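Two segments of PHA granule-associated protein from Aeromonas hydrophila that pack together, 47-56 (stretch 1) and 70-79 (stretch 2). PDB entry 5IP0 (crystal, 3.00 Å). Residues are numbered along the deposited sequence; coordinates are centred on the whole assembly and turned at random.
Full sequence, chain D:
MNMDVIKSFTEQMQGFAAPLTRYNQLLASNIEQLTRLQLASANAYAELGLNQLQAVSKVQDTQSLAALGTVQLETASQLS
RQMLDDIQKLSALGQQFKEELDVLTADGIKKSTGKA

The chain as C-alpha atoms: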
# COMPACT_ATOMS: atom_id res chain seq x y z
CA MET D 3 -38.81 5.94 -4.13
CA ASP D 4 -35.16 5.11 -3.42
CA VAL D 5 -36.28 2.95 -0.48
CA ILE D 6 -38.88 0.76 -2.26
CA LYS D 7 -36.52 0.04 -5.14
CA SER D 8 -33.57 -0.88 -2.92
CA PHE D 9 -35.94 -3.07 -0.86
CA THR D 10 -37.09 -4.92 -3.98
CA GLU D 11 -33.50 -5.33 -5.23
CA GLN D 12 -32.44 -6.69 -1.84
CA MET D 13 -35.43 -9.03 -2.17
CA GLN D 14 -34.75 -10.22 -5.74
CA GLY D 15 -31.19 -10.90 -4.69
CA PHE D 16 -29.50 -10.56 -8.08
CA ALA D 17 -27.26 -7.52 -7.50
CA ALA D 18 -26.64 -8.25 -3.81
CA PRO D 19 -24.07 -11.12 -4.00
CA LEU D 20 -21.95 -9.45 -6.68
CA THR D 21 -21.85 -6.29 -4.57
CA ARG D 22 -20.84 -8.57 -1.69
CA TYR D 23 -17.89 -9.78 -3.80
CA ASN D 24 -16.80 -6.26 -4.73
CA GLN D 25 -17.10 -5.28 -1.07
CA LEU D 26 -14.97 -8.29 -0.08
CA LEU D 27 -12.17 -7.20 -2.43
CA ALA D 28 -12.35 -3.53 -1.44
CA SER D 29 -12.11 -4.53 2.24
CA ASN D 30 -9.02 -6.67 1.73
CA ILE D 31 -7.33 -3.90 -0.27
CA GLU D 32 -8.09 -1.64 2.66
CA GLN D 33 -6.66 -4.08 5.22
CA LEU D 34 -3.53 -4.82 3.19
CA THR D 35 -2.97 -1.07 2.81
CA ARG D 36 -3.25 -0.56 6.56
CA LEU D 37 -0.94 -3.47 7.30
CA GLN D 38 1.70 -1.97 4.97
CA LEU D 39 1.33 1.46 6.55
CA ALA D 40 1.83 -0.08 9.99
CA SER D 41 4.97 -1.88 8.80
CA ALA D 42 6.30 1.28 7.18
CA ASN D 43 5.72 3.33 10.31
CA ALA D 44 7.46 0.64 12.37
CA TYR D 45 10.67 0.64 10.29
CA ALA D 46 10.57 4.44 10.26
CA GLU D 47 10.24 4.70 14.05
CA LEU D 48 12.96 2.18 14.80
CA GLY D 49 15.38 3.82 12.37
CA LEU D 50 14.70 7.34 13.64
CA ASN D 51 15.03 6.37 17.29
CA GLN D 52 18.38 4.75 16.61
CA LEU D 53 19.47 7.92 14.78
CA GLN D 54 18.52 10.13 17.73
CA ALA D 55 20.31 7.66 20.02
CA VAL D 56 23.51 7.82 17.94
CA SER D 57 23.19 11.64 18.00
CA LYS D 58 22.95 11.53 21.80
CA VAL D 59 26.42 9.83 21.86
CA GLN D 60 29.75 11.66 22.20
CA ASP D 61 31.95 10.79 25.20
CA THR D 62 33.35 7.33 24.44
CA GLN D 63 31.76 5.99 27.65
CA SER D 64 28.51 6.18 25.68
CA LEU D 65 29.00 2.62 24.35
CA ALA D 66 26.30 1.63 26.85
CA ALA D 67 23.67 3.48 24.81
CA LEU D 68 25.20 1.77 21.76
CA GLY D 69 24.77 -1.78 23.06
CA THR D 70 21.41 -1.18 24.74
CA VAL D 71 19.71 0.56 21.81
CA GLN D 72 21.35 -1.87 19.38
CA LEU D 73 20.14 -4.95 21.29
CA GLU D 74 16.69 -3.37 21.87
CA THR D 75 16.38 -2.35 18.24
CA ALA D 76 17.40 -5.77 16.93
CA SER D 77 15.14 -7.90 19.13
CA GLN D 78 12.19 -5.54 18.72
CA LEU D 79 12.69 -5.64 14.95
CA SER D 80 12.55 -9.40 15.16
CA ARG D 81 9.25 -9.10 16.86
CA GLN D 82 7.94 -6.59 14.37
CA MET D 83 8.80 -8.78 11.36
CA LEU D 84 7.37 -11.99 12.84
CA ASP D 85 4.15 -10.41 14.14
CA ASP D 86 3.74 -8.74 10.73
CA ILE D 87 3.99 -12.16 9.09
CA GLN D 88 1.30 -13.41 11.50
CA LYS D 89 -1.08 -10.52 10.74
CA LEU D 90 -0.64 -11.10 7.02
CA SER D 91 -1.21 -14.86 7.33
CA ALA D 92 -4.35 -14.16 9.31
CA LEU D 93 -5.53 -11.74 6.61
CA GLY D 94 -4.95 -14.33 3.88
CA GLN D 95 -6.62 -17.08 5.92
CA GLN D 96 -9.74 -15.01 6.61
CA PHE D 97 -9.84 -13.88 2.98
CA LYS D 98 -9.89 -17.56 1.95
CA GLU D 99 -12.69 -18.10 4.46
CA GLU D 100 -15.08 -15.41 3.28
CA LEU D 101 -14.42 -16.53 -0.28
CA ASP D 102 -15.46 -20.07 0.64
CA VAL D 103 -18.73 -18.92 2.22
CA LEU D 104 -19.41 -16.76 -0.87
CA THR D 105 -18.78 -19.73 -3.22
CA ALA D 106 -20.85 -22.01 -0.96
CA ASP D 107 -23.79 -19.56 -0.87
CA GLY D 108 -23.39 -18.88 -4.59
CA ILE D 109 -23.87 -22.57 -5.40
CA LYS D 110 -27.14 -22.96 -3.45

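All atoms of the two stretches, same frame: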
# COMPACT_ATOMS: atom_id res chain seq x y z
N GLU D 47 10.03 4.39 12.63
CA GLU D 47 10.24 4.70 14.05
C GLU D 47 11.52 4.07 14.58
O GLU D 47 12.25 4.70 15.35
CB GLU D 47 9.04 4.21 14.88
CG GLU D 47 7.78 5.08 14.80
CD GLU D 47 6.69 4.62 15.75
OE1 GLU D 47 6.89 3.59 16.44
OE2 GLU D 47 5.61 5.27 15.79
N LEU D 48 11.80 2.83 14.20
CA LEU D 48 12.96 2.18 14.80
C LEU D 48 14.25 2.80 14.26
O LEU D 48 15.18 3.10 15.03
CB LEU D 48 12.87 0.68 14.55
CG LEU D 48 11.86 0.04 15.55
CD1 LEU D 48 11.72 -1.45 15.32
CD2 LEU D 48 12.12 0.36 17.04
N GLY D 49 14.29 3.07 12.95
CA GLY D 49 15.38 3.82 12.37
C GLY D 49 15.62 5.18 13.02
O GLY D 49 16.74 5.49 13.45
N LEU D 50 14.55 5.98 13.13
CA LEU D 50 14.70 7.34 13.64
C LEU D 50 15.11 7.34 15.11
O LEU D 50 15.95 8.16 15.52
CB LEU D 50 13.40 8.11 13.42
CG LEU D 50 13.57 9.52 12.80
CD1 LEU D 50 12.24 10.19 12.56
CD2 LEU D 50 14.46 10.45 13.66
N ASN D 51 14.56 6.44 15.91
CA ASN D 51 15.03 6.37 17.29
C ASN D 51 16.51 6.03 17.34
O ASN D 51 17.25 6.61 18.14
CB ASN D 51 14.23 5.37 18.11
CG ASN D 51 12.87 5.90 18.46
OD1 ASN D 51 12.53 7.03 18.09
ND2 ASN D 51 12.11 5.13 19.22
N GLN D 52 16.97 5.09 16.51
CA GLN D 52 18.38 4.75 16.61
C GLN D 52 19.26 5.91 16.14
O GLN D 52 20.35 6.12 16.70
CB GLN D 52 18.69 3.48 15.81
CG GLN D 52 19.98 2.83 16.22
CD GLN D 52 20.15 1.48 15.58
OE1 GLN D 52 20.91 0.64 16.06
NE2 GLN D 52 19.43 1.25 14.48
N LEU D 53 18.79 6.68 15.16
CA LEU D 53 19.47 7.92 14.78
C LEU D 53 19.56 8.90 15.94
O LEU D 53 20.66 9.38 16.27
CB LEU D 53 18.78 8.57 13.58
CG LEU D 53 19.36 9.90 13.07
CD1 LEU D 53 20.82 9.79 12.77
CD2 LEU D 53 18.58 10.45 11.87
N GLN D 54 18.44 9.22 16.59
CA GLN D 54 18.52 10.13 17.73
C GLN D 54 19.41 9.57 18.84
O GLN D 54 20.10 10.33 19.53
CB GLN D 54 17.12 10.48 18.25
CG GLN D 54 16.35 11.40 17.30
CD GLN D 54 15.04 11.92 17.89
OE1 GLN D 54 14.87 12.01 19.11
NE2 GLN D 54 14.10 12.28 17.01
N ALA D 55 19.44 8.25 19.01
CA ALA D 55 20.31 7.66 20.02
C ALA D 55 21.77 7.87 19.67
O ALA D 55 22.57 8.24 20.54
CB ALA D 55 20.00 6.17 20.17
N VAL D 56 22.14 7.63 18.41
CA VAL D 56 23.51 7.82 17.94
C VAL D 56 23.91 9.31 17.99
O VAL D 56 25.08 9.64 18.15
CB VAL D 56 23.63 7.20 16.53
CG1 VAL D 56 24.70 7.88 15.68
CG2 VAL D 56 23.85 5.69 16.62
N THR D 70 22.78 -1.04 24.27
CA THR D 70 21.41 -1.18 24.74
C THR D 70 20.40 -0.84 23.64
O THR D 70 19.42 -1.57 23.45
CB THR D 70 21.20 -0.34 26.01
OG1 THR D 70 20.28 -1.01 26.90
CG2 THR D 70 20.70 1.09 25.74
N VAL D 71 20.62 0.25 22.91
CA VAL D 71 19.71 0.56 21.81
C VAL D 71 19.90 -0.43 20.67
O VAL D 71 18.95 -0.74 19.95
CB VAL D 71 19.85 2.02 21.35
CG1 VAL D 71 18.77 2.36 20.31
CG2 VAL D 71 19.75 2.97 22.53
N GLN D 72 21.13 -0.90 20.44
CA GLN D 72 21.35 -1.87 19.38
C GLN D 72 20.64 -3.19 19.69
O GLN D 72 19.92 -3.74 18.84
CB GLN D 72 22.85 -2.05 19.13
CG GLN D 72 23.18 -3.03 18.01
CD GLN D 72 24.67 -3.27 17.85
OE1 GLN D 72 25.09 -4.25 17.23
NE2 GLN D 72 25.47 -2.37 18.40
N LEU D 73 20.83 -3.72 20.90
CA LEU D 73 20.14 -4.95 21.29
C LEU D 73 18.62 -4.77 21.26
O LEU D 73 17.88 -5.59 20.70
CB LEU D 73 20.62 -5.39 22.68
CG LEU D 73 20.23 -6.75 23.26
CD1 LEU D 73 21.29 -7.17 24.27
CD2 LEU D 73 18.83 -6.77 23.91
N GLU D 74 18.12 -3.68 21.87
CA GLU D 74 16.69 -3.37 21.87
C GLU D 74 16.15 -3.29 20.46
O GLU D 74 15.11 -3.88 20.14
CB GLU D 74 16.45 -2.02 22.57
CG GLU D 74 16.26 -2.03 24.07
CD GLU D 74 14.78 -2.15 24.47
OE1 GLU D 74 13.93 -2.42 23.59
OE2 GLU D 74 14.49 -1.95 25.67
N THR D 75 16.85 -2.56 19.60
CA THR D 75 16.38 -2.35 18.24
C THR D 75 16.35 -3.66 17.48
O THR D 75 15.39 -3.93 16.74
CB THR D 75 17.30 -1.33 17.55
OG1 THR D 75 16.82 0.01 17.76
CG2 THR D 75 17.35 -1.58 16.04
N ALA D 76 17.36 -4.51 17.67
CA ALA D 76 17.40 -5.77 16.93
C ALA D 76 16.30 -6.74 17.38
O ALA D 76 15.55 -7.27 16.54
CB ALA D 76 18.78 -6.42 17.08
N SER D 77 16.16 -6.96 18.69
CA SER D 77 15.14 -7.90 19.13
C SER D 77 13.74 -7.38 18.81
O SER D 77 12.89 -8.13 18.31
CB SER D 77 15.30 -8.18 20.63
OG SER D 77 14.36 -9.15 21.07
N GLN D 78 13.50 -6.09 19.02
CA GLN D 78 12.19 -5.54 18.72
C GLN D 78 11.89 -5.60 17.22
O GLN D 78 10.73 -5.73 16.82
CB GLN D 78 12.08 -4.12 19.25
CG GLN D 78 10.70 -3.52 19.19
CD GLN D 78 10.51 -2.49 20.26
OE1 GLN D 78 11.46 -2.15 20.98
NE2 GLN D 78 9.28 -1.98 20.40
N LEU D 79 12.92 -5.48 16.38
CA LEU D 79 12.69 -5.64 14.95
C LEU D 79 12.39 -7.09 14.58
O LEU D 79 11.60 -7.34 13.65
CB LEU D 79 13.91 -5.09 14.18
CG LEU D 79 13.86 -4.93 12.66
CD1 LEU D 79 12.72 -4.04 12.20
CD2 LEU D 79 15.21 -4.43 12.16

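No hydrogen bond crosses between these two stretches, although a glutamine lies at the centre of their contact; their association rests here on van der Waals packing. The segments run almost exactly antiparallel, with 177° between their N-to-C directions, and their axes approach no closer than 10.5 Å. At that spacing the backbones stay apart and side chains must fill the gap, which they do sparingly: 348 Å² is buried, summed over both sides.

The register is fixed by two close pairs of alpha carbons, Leu48 CA to Thr75 CA at 6.6 Å and Gln52 CA to Val71 CA at 6.8 Å. Each pair is one helical turn from the other, so as one chain ascends through Leu48 and Gln52 the other descends through Val71 and Thr75.

Leu48 gives up the most surface, 93 Å². Its CA-to-CB bond points toward the partner, and the m, t rotamer carries CD1 to 4.2 Å from CD1 of Leu79, an apolar contact between branched side chains. The same Leu48 CD1 lies 4.5 Å from CG of Gln78, where the aliphatic part of an otherwise exposed glutamine can cover the leucine.

Gln52 leaves its helix sideways, yet its end comes nearer the partner. With chi1 and chi2 both t, the chain is extended: CG lies 4.3 Å from CG1 of Val71, NE2 is 3.8 Å from CG2 of Thr75, and OE1 is 4.2 Å from CA of Gln72. A long, flexible residue suits this position because it can reach across about one turn of the opposing helix, from Val71 to Thr75, its methylenes packing while its amide reaches farther along. Gln72 itself contributes little here, and its NE2 is hydrogen-bonded elsewhere in the structure.

Thr75 points toward stretch 1 and loses 56 Å². Its chi1 of -89° turns the methyl CG2 to the amide of Gln52, while OG1 lies 3.1 Å from O of Val71 in its own helix and 4.4 Å from O of Leu48. The small, branched side chain thus fits where the alpha carbons are nearest.

Toward the other end, the pairing is compact: a single methyl, Ala55 CB, sits 4.0 Å from both CG1 and CG2 of Val71, and CG1 also lies 4.3 Å from Gln52 CG. Within each helix, regular i to i-4 backbone bonds, such as Gln52 N to Leu48 O at 3.1 Å and Thr75 N to Val71 O at 2.8 Å, satisfy the main chain and leave the side chains to make the contact.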